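PDB 5TVG: alpha,alpha-trehalose-phosphate synthase (UDP-forming) from Burkholderia vietnamiensis, which belongs to glycosyltransferase family 20, a family of the two-domain GT-B fold, and is seen here with uridine-5'-diphosphate and a magnesium ion bound. Local coordinates for residues D240-A245 with V382-P387; A403-A408 with A443-N448; K253-L258 with R352-A357; E244-Y249 with F358-Q363. All coordinates share one frame; numbering follows the deposited sequence. Where two conformers were deposited one is given.

Contact 1 (D240-A245 with V382-P387); sequences DAIAEA and VASQDP. With MG (magnesium ion), chain O.
Ile-242 and Ala-383 make the closest apolar contact where helix 239-248 meets the end of helix 376-384, beside the metal site of this GT-B protein. CG2 of Ile-242 lies 3.5 Å from CB of Ala-383. This is tight for two methyl groups. The same CG2 is 3.4 Å from OG of Ser-384, so one methyl meets both residues. It gets there because CG2 stands anti to the backbone N, with CG1 on the N side (chi1 -72°). CD1, at the other end of the side chain, is a looser neighbour, 4.1 Å from CB of Ala-383.

At the next residue, CA of Ala-243 comes to 3.7 Å from the carbonyl O of Ala-383. The small side chains are consistent with this close approach: the CA atoms of Ala-243 and Ser-384 are 4.8 Å apart.

The next shell fixes these groups. OG of Ser-384 is hydrogen-bonded to the backbone O of Glu-380, one turn back in its own helix. CB of Gln-385 points away from helix 239-248, and the chain bends at chi2. Its OE1 binds the magnesium ion at 2.2 Å, as do the backbone O atoms of Arg-360 and Ser-362. Its NE2 is hydrogen-bonded to the backbone O of Phe-359 and of Tyr-381.

The contact is largely van der Waals in nature, and the serine hydroxyl within it is satisfied by its own helix. One residue further on, a neutral amide gives its oxygen to the metal and its nitrogen to backbone carbonyls, which should hold its orientation.

Contact 2 (A403-A408 with A443-N448); sequences AELGGA and AQLRNN
The backbone O of Glu-404 accepts two hydrogen bonds. Across the contact, NE2 of Gln-444 gives one at 3.1 Å. The bond is nearly straight (164°) and lies on a carbonyl lone pair, in the amide plane of the glutamine. Gln-444 reaches it by bending at chi2 (-76°). Within its own loop the same O takes a weak bond from N of Gly-406, which closes an inverse gamma turn centred on Leu-405.

The Glu-404 side chain runs out extended to the end of helix 431-447. There ND2 of Asn-448 gives a hydrogen bond to OE2 at 3.0 Å. It meets the syn side, somewhat out of the carboxylate plane. The other oxygen, OE1, forms a salt bridge with Lys-379, and ND2 of Asn-448 is also bonded to the backbone O of Pro-234.

The apolar part is CD2 of Leu-405 against CD2 of Leu-445, at 4.0 Å.

The contact joins the loop between strands 392-396 and 409-411 of the parallel sheet to helix 431-447. Glu-404 does so through both backbone and side chain, and Gly-407 adds bonds to Asn-441 and Arg-437. The carboxylate has both an amide and an ammonium partner, which probably favours the charged form.

Contact 3 (K253-L258 with R352-A357); sequences KPVKML and RNLLMA. With UDP (uridine-5'-diphosphate), chain I.
Leu-354 carries the contact between helix 352-361 and helix 253-262. Its CB points at the other helix. CG lies anti to the carbonyl carbon (chi1 -76°), and this places CG, and with it CD1 and CD2, against the partner helix. CD1 meets CG of the Pro-254 ring at 3.8 Å, with the two side chains about at right angles. CD2 touches CG2 of Val-255 at 3.7 Å and lies a little further from the same proline carbon. One turn on, CB of Ala-357 rests 3.8 Å from CG2 of Val-255. That valine methyl is shared by both residues of the partner helix.

The axes of the two short helical segments approach to 9.8 Å, with a crossing angle of -30°, in roughly parallel directions. Pro-254 also packs on Leu-338 of a neighbouring subunit.

Other sides of helix 352-361 serve the uridine-5'-diphosphate. NE of the extended Arg-352 makes two weak hydrogen bonds to the ribose, to O2' at 3.1 Å and to O3' at 3.3 Å. CE of Met-356 lies over one face of the guanidinium, toward its rim. NH2 forms a salt bridge with Glu-380, itself bonded to the ligand. CD1 of Leu-355 comes to 3.3 Å from N3 of the uracil.

The helix therefore has two chemistries. One side fits the neighbouring helix by aliphatic contacts, while its first turn presents an arginine whose carboxylate partner, Glu-380, probably helps to orient it toward the ribose hydroxyls.

Contact 4 (E244-Y249 with F358-Q363); sequences EAAVQY and FFRMSQ. With MG (magnesium ion), chain O.
Val-247 and Arg-360 meet where helix 239-248 lies against helix 352-361, which leads into strand 364-367 of the parallel sheet in this GT-B fold. The tight part lies at the more exposed residue, Val-247. Its CG2 sits over the centre of the guanidinium, 3.4 Å from CZ of Arg-360. The methyl faces the flat group, and no polar bond is involved. Arg-360 can present that face because its chain is extended, with CG anti to the backbone N (chi1 -173°). Val-247 marks the solvent side of the contact.

The inner part is looser. CB of Ala-246 is buried, but comes only within 4.0 Å of CD of Arg-360.

The hydrogen bond from NH1 to the backbone O of Ser-384 probably helps to fix the rotation of the guanidinium. NH2 has a long, weak ion pair with Asp-386.

Behind this side chain the helix ends. Ser-362 leaves helical geometry, and its OG gives a 2.6 Å hydrogen bond to the backbone O of Phe-359. A carbonyl of the last turn and one just past the helix end bind the magnesium ion, together with OE1 of Gln-385 and a water. The backbone O of Arg-360 lies 2.1 Å from the magnesium. The backbone O of Ser-362 lies 2.3 Å from the magnesium.

In the fold
Following the chain, helix 239-248 opens contact 1 and then contact 4, which share Glu-244 and Ala-245. Helix 253-262 opens contact 3. Contact 3 closes first, at 352-357, then contact 4 at 358-363, and contact 1 last, at 382-387. Contact 3 is nested in the loops closed by contacts 4 and 1, which start from the same stretch. Contact 2 follows in series, yet touches contact 1 through the Asp-240 to Arg-446 salt bridge. Contacts 1 and 4 share the magnesium ion and tie helix 239-248 to helices 376-384 and 352-361. Contact 3 ties helix 253-262 to helix 352-361, and contact 2 ties the loop before strand 409-411 to helix 431-447.

Contact 1 (D240-A245 with V382-P387)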
# COMPACT_ATOMS: atom_id res chain seq x y z
N ASP A 240 35.61 -9.26 28.37
CA ASP A 240 35.86 -10.44 29.20
C ASP A 240 34.64 -10.82 30.05
O ASP A 240 34.46 -12.01 30.36
CB ASP A 240 37.12 -10.21 30.05
CG ASP A 240 38.39 -9.94 29.18
OD1 ASP A 240 38.49 -10.48 28.06
OD2 ASP A 240 39.28 -9.19 29.62
N ALA A 241 33.84 -9.85 30.50
CA ALA A 241 32.57 -10.19 31.13
C ALA A 241 31.61 -10.81 30.10
O ALA A 241 30.89 -11.77 30.41
CB ALA A 241 31.94 -8.96 31.81
N ILE A 242 31.58 -10.28 28.88
CA ILE A 242 30.75 -10.88 27.83
C ILE A 242 31.16 -12.32 27.59
O ILE A 242 30.31 -13.21 27.43
CB ILE A 242 30.83 -10.04 26.55
CG1 ILE A 242 30.05 -8.74 26.80
CG2 ILE A 242 30.25 -10.82 25.30
CD1 ILE A 242 30.32 -7.62 25.85
N ALA A 243 32.47 -12.59 27.59
CA ALA A 243 32.96 -13.94 27.34
C ALA A 243 32.46 -14.90 28.41
O ALA A 243 31.96 -15.99 28.11
CB ALA A 243 34.49 -13.96 27.29
N GLU A 244 32.58 -14.49 29.67
CA GLU A 244 32.13 -15.35 30.76
C GLU A 244 30.63 -15.60 30.70
O GLU A 244 30.17 -16.73 30.89
CB GLU A 244 32.49 -14.73 32.09
CG GLU A 244 32.13 -15.60 33.25
CD GLU A 244 33.10 -15.42 34.39
OE1 GLU A 244 32.68 -14.92 35.47
OE2 GLU A 244 34.29 -15.78 34.18
N ALA A 245 29.85 -14.57 30.40
CA ALA A 245 28.41 -14.76 30.29
C ALA A 245 28.09 -15.73 29.17
O ALA A 245 27.22 -16.60 29.32
CB ALA A 245 27.73 -13.41 30.05
N VAL A 382 31.86 -10.01 18.78
CA VAL A 382 33.28 -10.38 18.83
C VAL A 382 33.62 -10.95 20.20
O VAL A 382 34.22 -12.03 20.31
CB VAL A 382 34.17 -9.17 18.50
CG1 VAL A 382 35.63 -9.44 18.87
CG2 VAL A 382 33.99 -8.77 17.02
N ALA A 383 33.16 -10.28 21.27
CA ALA A 383 33.55 -10.69 22.62
C ALA A 383 33.01 -12.05 23.02
O ALA A 383 33.59 -12.69 23.91
CB ALA A 383 33.08 -9.67 23.65
N SER A 384 31.93 -12.51 22.39
CA SER A 384 31.35 -13.78 22.78
C SER A 384 32.12 -14.96 22.24
O SER A 384 31.90 -16.09 22.69
CB SER A 384 29.89 -13.88 22.28
OG SER A 384 29.07 -12.84 22.82
N GLN A 385 33.00 -14.74 21.25
CA GLN A 385 33.53 -15.86 20.51
C GLN A 385 34.55 -16.63 21.32
O GLN A 385 35.28 -16.09 22.13
CB GLN A 385 34.17 -15.41 19.17
CG GLN A 385 33.19 -14.74 18.20
CD GLN A 385 31.98 -15.61 17.91
OE1 GLN A 385 32.10 -16.73 17.39
NE2 GLN A 385 30.80 -15.12 18.30
N ASP A 386 34.63 -17.91 21.03
CA ASP A 386 35.72 -18.73 21.53
C ASP A 386 36.96 -18.49 20.68
O ASP A 386 36.93 -18.76 19.46
CB ASP A 386 35.29 -20.19 21.47
CG ASP A 386 36.33 -21.13 21.99
OD1 ASP A 386 37.46 -20.70 22.31
OD2 ASP A 386 36.01 -22.33 22.07
N PRO A 387 38.07 -18.02 21.26
CA PRO A 387 39.28 -17.75 20.47
C PRO A 387 39.87 -18.98 19.82
O PRO A 387 40.68 -18.84 18.91
CB PRO A 387 40.27 -17.15 21.49
CG PRO A 387 39.73 -17.59 22.82
CD PRO A 387 38.24 -17.64 22.68
MG MG O . 31.09 -18.68 17.24
O HOH W 1 32.64 -20.13 15.81

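Contact 2 (A403-A408 with A443-N448)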
# COMPACT_ATOMS: atom_id res chain seq x y z
N ALA A 403 34.82 1.92 12.40
CA ALA A 403 36.09 2.61 12.52
C ALA A 403 37.07 1.89 13.45
O ALA A 403 38.27 2.11 13.32
CB ALA A 403 35.87 4.04 13.03
N GLU A 404 36.59 0.99 14.31
CA GLU A 404 37.45 0.30 15.27
C GLU A 404 37.66 -1.17 14.96
O GLU A 404 38.73 -1.70 15.24
CB GLU A 404 36.87 0.38 16.70
CG GLU A 404 36.73 1.77 17.30
CD GLU A 404 35.96 1.78 18.67
OE1 GLU A 404 34.70 1.97 18.68
OE2 GLU A 404 36.63 1.60 19.72
N LEU A 405 36.67 -1.86 14.38
CA LEU A 405 36.74 -3.31 14.25
C LEU A 405 37.38 -3.71 12.91
O LEU A 405 36.73 -4.18 11.97
CB LEU A 405 35.35 -3.92 14.43
CG LEU A 405 34.73 -3.60 15.79
CD1 LEU A 405 33.32 -4.20 15.88
CD2 LEU A 405 35.60 -4.09 16.96
N GLY A 406 38.70 -3.53 12.84
CA GLY A 406 39.46 -3.79 11.60
C GLY A 406 39.51 -5.24 11.16
O GLY A 406 39.74 -5.51 9.99
N GLY A 407 39.28 -6.18 12.08
CA GLY A 407 39.14 -7.58 11.70
C GLY A 407 37.81 -7.95 11.07
O GLY A 407 37.64 -9.08 10.58
N ALA A 408 36.84 -7.03 11.08
CA ALA A 408 35.56 -7.33 10.45
C ALA A 408 35.67 -7.36 8.93
O ALA A 408 36.56 -6.75 8.32
CB ALA A 408 34.51 -6.30 10.85
N ALA A 443 41.56 -7.23 20.78
CA ALA A 443 42.50 -6.27 21.35
C ALA A 443 41.95 -4.86 21.26
O ALA A 443 42.22 -4.02 22.13
CB ALA A 443 43.89 -6.36 20.67
N GLN A 444 41.23 -4.54 20.18
CA GLN A 444 40.59 -3.23 20.14
C GLN A 444 39.57 -3.09 21.26
O GLN A 444 39.51 -2.06 21.95
CB GLN A 444 39.93 -2.96 18.79
CG GLN A 444 40.93 -2.73 17.68
CD GLN A 444 41.55 -1.36 17.76
OE1 GLN A 444 42.45 -1.11 18.57
NE2 GLN A 444 41.07 -0.44 16.92
N LEU A 445 38.76 -4.13 21.47
CA LEU A 445 37.74 -4.06 22.50
C LEU A 445 38.37 -3.88 23.88
O LEU A 445 37.88 -3.08 24.68
CB LEU A 445 36.88 -5.32 22.48
CG LEU A 445 36.04 -5.60 21.23
CD1 LEU A 445 35.22 -6.87 21.41
CD2 LEU A 445 35.13 -4.42 20.91
N ARG A 446 39.49 -4.57 24.14
CA ARG A 446 40.13 -4.48 25.44
C ARG A 446 40.84 -3.15 25.65
O ARG A 446 40.96 -2.68 26.78
CB ARG A 446 41.13 -5.61 25.62
CG ARG A 446 40.48 -6.91 25.98
CD ARG A 446 41.48 -8.04 25.85
NE ARG A 446 40.94 -9.28 26.36
CZ ARG A 446 41.44 -10.47 26.05
NH1 ARG A 446 42.48 -10.56 25.23
NH2 ARG A 446 40.90 -11.57 26.57
N ASN A 447 41.30 -2.52 24.57
CA ASN A 447 42.01 -1.27 24.75
C ASN A 447 41.08 -0.05 24.70
O ASN A 447 41.53 1.05 25.03
CB ASN A 447 43.15 -1.21 23.73
CG ASN A 447 44.18 -2.32 23.98
OD1 ASN A 447 44.44 -3.17 23.12
ND2 ASN A 447 44.74 -2.33 25.17
N ASN A 448 39.80 -0.23 24.37
CA ASN A 448 38.78 0.81 24.51
C ASN A 448 37.53 0.20 25.14
O ASN A 448 36.43 0.25 24.57
CB ASN A 448 38.36 1.50 23.19
CG ASN A 448 37.22 2.53 23.42
OD1 ASN A 448 37.19 3.25 24.47
ND2 ASN A 448 36.23 2.54 22.50

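Contact 3 (K253-L258 with R352-A357)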
# COMPACT_ATOMS: atom_id res chain seq x y z
N LYS A 253 18.36 -23.70 28.27
CA LYS A 253 17.43 -24.40 27.38
C LYS A 253 17.30 -23.76 26.01
O LYS A 253 17.34 -24.50 25.01
CB LYS A 253 16.05 -24.53 28.05
N PRO A 254 17.12 -22.44 25.86
CA PRO A 254 17.03 -21.88 24.50
C PRO A 254 18.27 -22.16 23.67
O PRO A 254 18.18 -22.36 22.45
CB PRO A 254 16.88 -20.37 24.76
CG PRO A 254 16.37 -20.25 26.17
CD PRO A 254 17.00 -21.39 26.91
N VAL A 255 19.44 -22.21 24.32
CA VAL A 255 20.67 -22.43 23.59
C VAL A 255 20.73 -23.87 23.10
O VAL A 255 21.11 -24.13 21.94
CB VAL A 255 21.89 -22.09 24.48
CG1 VAL A 255 23.19 -22.22 23.68
CG2 VAL A 255 21.73 -20.70 25.11
N LYS A 256 20.34 -24.81 23.96
CA LYS A 256 20.30 -26.21 23.53
C LYS A 256 19.26 -26.42 22.43
O LYS A 256 19.49 -27.18 21.50
CB LYS A 256 20.00 -27.12 24.73
N MET A 257 18.12 -25.74 22.53
CA MET A 257 17.09 -25.85 21.50
C MET A 257 17.66 -25.47 20.14
O MET A 257 17.46 -26.17 19.14
CB MET A 257 15.88 -24.97 21.83
CG MET A 257 14.95 -25.50 22.93
SD MET A 257 13.70 -24.29 23.46
CE MET A 257 13.24 -23.56 21.88
N LEU A 258 18.39 -24.35 20.10
CA LEU A 258 18.96 -23.87 18.84
C LEU A 258 20.03 -24.83 18.33
O LEU A 258 19.99 -25.25 17.17
CB LEU A 258 19.52 -22.45 19.00
CG LEU A 258 20.13 -21.88 17.71
CD1 LEU A 258 19.12 -21.93 16.55
CD2 LEU A 258 20.60 -20.46 17.95
N ARG A 352 19.89 -10.84 27.76
CA ARG A 352 21.12 -10.44 27.08
C ARG A 352 22.21 -11.51 27.20
O ARG A 352 22.97 -11.75 26.25
CB ARG A 352 21.61 -9.11 27.64
CG ARG A 352 22.57 -8.38 26.75
CD ARG A 352 22.70 -6.90 27.09
NE ARG A 352 24.01 -6.42 26.65
CZ ARG A 352 25.11 -6.52 27.39
NH1 ARG A 352 25.00 -7.07 28.60
NH2 ARG A 352 26.29 -6.08 26.95
N ASN A 353 22.30 -12.19 28.34
CA ASN A 353 23.30 -13.26 28.45
C ASN A 353 23.00 -14.43 27.51
O ASN A 353 23.94 -15.08 27.02
CB ASN A 353 23.38 -13.74 29.88
CG ASN A 353 23.98 -12.70 30.79
OD1 ASN A 353 23.71 -12.69 31.99
ND2 ASN A 353 24.75 -11.77 30.22
N LEU A 354 21.71 -14.74 27.26
CA LEU A 354 21.40 -15.75 26.25
C LEU A 354 21.92 -15.31 24.88
O LEU A 354 22.48 -16.12 24.13
CB LEU A 354 19.89 -16.01 26.19
CG LEU A 354 19.29 -16.87 27.31
CD1 LEU A 354 17.77 -16.92 27.24
CD2 LEU A 354 19.85 -18.28 27.21
N LEU A 355 21.76 -14.03 24.56
CA LEU A 355 22.25 -13.54 23.27
C LEU A 355 23.74 -13.83 23.09
O LEU A 355 24.18 -14.19 21.99
CB LEU A 355 21.96 -12.04 23.15
CG LEU A 355 20.49 -11.59 23.09
CD1 LEU A 355 20.42 -10.12 22.82
CD2 LEU A 355 19.74 -12.36 21.99
N MET A 356 24.53 -13.69 24.16
CA MET A 356 25.96 -13.97 24.08
C MET A 356 26.24 -15.43 23.76
O MET A 356 27.13 -15.75 22.97
CB MET A 356 26.66 -13.53 25.37
CG MET A 356 26.28 -12.10 25.79
SD MET A 356 26.57 -10.90 24.47
CE MET A 356 25.51 -9.56 24.94
N ALA A 357 25.50 -16.35 24.38
CA ALA A 357 25.68 -17.76 24.04
C ALA A 357 25.27 -18.05 22.58
O ALA A 357 25.85 -18.95 21.96
CB ALA A 357 24.91 -18.65 25.01
N1 UDP I . 19.76 -6.19 23.22
C2 UDP I . 19.30 -7.10 24.15
N3 UDP I . 18.22 -7.85 23.75
C4 UDP I . 17.57 -7.78 22.54
C5 UDP I . 18.10 -6.80 21.62
C6 UDP I . 19.16 -6.05 21.99
O2 UDP I . 19.82 -7.25 25.25
O4 UDP I . 16.59 -8.52 22.33
C1' UDP I . 20.92 -5.35 23.61
C2' UDP I . 22.26 -5.68 22.95
O2' UDP I . 22.92 -6.63 23.75
C3' UDP I . 22.98 -4.34 23.05
C4' UDP I . 21.84 -3.34 22.85
O4' UDP I . 20.64 -4.01 23.29
O3' UDP I . 23.69 -4.12 24.26
C5' UDP I . 21.65 -2.97 21.41
O5' UDP I . 22.41 -1.77 21.28
PA UDP I . 23.09 -1.39 19.92
O1A UDP I . 24.10 -0.34 20.25
O2A UDP I . 23.57 -2.61 19.17
O3A UDP I . 21.91 -0.74 19.06
PB UDP I . 20.67 0.08 19.61
O1B UDP I . 21.23 0.89 20.78
O2B UDP I . 20.42 1.13 18.53
O3B UDP I . 19.51 -0.80 19.90

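Contact 4 (E244-Y249 with F358-Q363)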
# COMPACT_ATOMS: atom_id res chain seq x y z
N GLU A 244 32.58 -14.49 29.67
CA GLU A 244 32.13 -15.35 30.76
C GLU A 244 30.63 -15.60 30.70
O GLU A 244 30.17 -16.73 30.89
CB GLU A 244 32.49 -14.73 32.09
CG GLU A 244 32.13 -15.60 33.25
CD GLU A 244 33.10 -15.42 34.39
OE1 GLU A 244 32.68 -14.92 35.47
OE2 GLU A 244 34.29 -15.78 34.18
N ALA A 245 29.85 -14.57 30.40
CA ALA A 245 28.41 -14.76 30.29
C ALA A 245 28.09 -15.73 29.17
O ALA A 245 27.22 -16.60 29.32
CB ALA A 245 27.73 -13.41 30.05
N ALA A 246 28.82 -15.65 28.05
CA ALA A 246 28.52 -16.53 26.92
C ALA A 246 28.80 -17.98 27.26
O ALA A 246 28.05 -18.88 26.85
CB ALA A 246 29.34 -16.11 25.69
N VAL A 247 29.86 -18.24 28.02
CA VAL A 247 30.17 -19.60 28.42
C VAL A 247 29.21 -20.07 29.51
O VAL A 247 28.66 -21.17 29.43
CB VAL A 247 31.65 -19.66 28.88
CG1 VAL A 247 31.92 -20.91 29.70
CG2 VAL A 247 32.58 -19.59 27.66
N GLN A 248 28.95 -19.20 30.49
CA GLN A 248 28.12 -19.55 31.63
C GLN A 248 26.73 -19.95 31.19
O GLN A 248 26.15 -20.90 31.73
CB GLN A 248 28.05 -18.36 32.59
CG GLN A 248 27.15 -18.53 33.80
CD GLN A 248 26.98 -17.24 34.64
OE1 GLN A 248 27.53 -16.17 34.32
NE2 GLN A 248 26.21 -17.34 35.73
N TYR A 249 26.20 -19.31 30.16
CA TYR A 249 24.86 -19.59 29.69
C TYR A 249 24.83 -20.58 28.53
O TYR A 249 23.78 -20.80 27.94
CB TYR A 249 24.17 -18.29 29.30
CG TYR A 249 23.62 -17.50 30.47
CD1 TYR A 249 24.46 -16.89 31.40
CD2 TYR A 249 22.24 -17.38 30.65
CE1 TYR A 249 23.94 -16.17 32.48
CE2 TYR A 249 21.71 -16.66 31.71
CZ TYR A 249 22.56 -16.06 32.62
OH TYR A 249 22.03 -15.35 33.67
N PHE A 358 24.27 -17.33 22.03
CA PHE A 358 23.91 -17.48 20.61
C PHE A 358 25.05 -17.01 19.69
O PHE A 358 25.39 -17.68 18.72
CB PHE A 358 22.63 -16.70 20.26
CG PHE A 358 21.41 -17.13 21.03
CD1 PHE A 358 21.29 -18.41 21.54
CD2 PHE A 358 20.38 -16.22 21.25
CE1 PHE A 358 20.16 -18.79 22.26
CE2 PHE A 358 19.24 -16.58 21.98
CZ PHE A 358 19.13 -17.87 22.49
N PHE A 359 25.62 -15.82 19.98
CA PHE A 359 26.74 -15.29 19.20
C PHE A 359 27.90 -16.28 19.17
O PHE A 359 28.48 -16.53 18.11
CB PHE A 359 27.21 -13.96 19.80
CG PHE A 359 26.22 -12.83 19.66
CD1 PHE A 359 25.25 -12.85 18.66
CD2 PHE A 359 26.22 -11.78 20.59
CE1 PHE A 359 24.33 -11.83 18.54
CE2 PHE A 359 25.31 -10.74 20.48
CZ PHE A 359 24.36 -10.76 19.45
N ARG A 360 28.27 -16.83 20.33
CA ARG A 360 29.38 -17.78 20.39
C ARG A 360 29.12 -19.01 19.52
O ARG A 360 30.03 -19.50 18.84
CB ARG A 360 29.61 -18.19 21.83
CG ARG A 360 30.83 -19.04 22.10
CD ARG A 360 31.00 -19.12 23.64
NE ARG A 360 32.24 -19.77 24.04
CZ ARG A 360 33.35 -19.12 24.37
NH1 ARG A 360 33.39 -17.79 24.33
NH2 ARG A 360 34.43 -19.81 24.73
N MET A 361 27.90 -19.55 19.58
CA MET A 361 27.58 -20.75 18.82
C MET A 361 27.68 -20.50 17.32
O MET A 361 28.04 -21.41 16.58
CB MET A 361 26.17 -21.26 19.19
CG MET A 361 25.80 -22.64 18.58
SD MET A 361 24.01 -22.98 18.80
CE MET A 361 23.75 -21.96 20.24
N SER A 362 27.39 -19.28 16.87
CA SER A 362 27.30 -18.97 15.46
C SER A 362 28.67 -18.92 14.79
O SER A 362 29.71 -18.77 15.44
CB SER A 362 26.63 -17.63 15.23
OG SER A 362 27.43 -16.60 15.78
N GLN A 363 28.64 -19.05 13.45
CA GLN A 363 29.82 -18.88 12.62
C GLN A 363 29.94 -17.46 12.08
O GLN A 363 31.05 -17.02 11.78
CB GLN A 363 29.78 -19.86 11.42
CG GLN A 363 30.08 -21.31 11.81
CD GLN A 363 29.06 -21.92 12.81
OE1 GLN A 363 27.85 -21.96 12.56
NE2 GLN A 363 29.56 -22.36 13.95
MG MG O . 31.09 -18.68 17.24
O HOH W 1 32.64 -20.13 15.81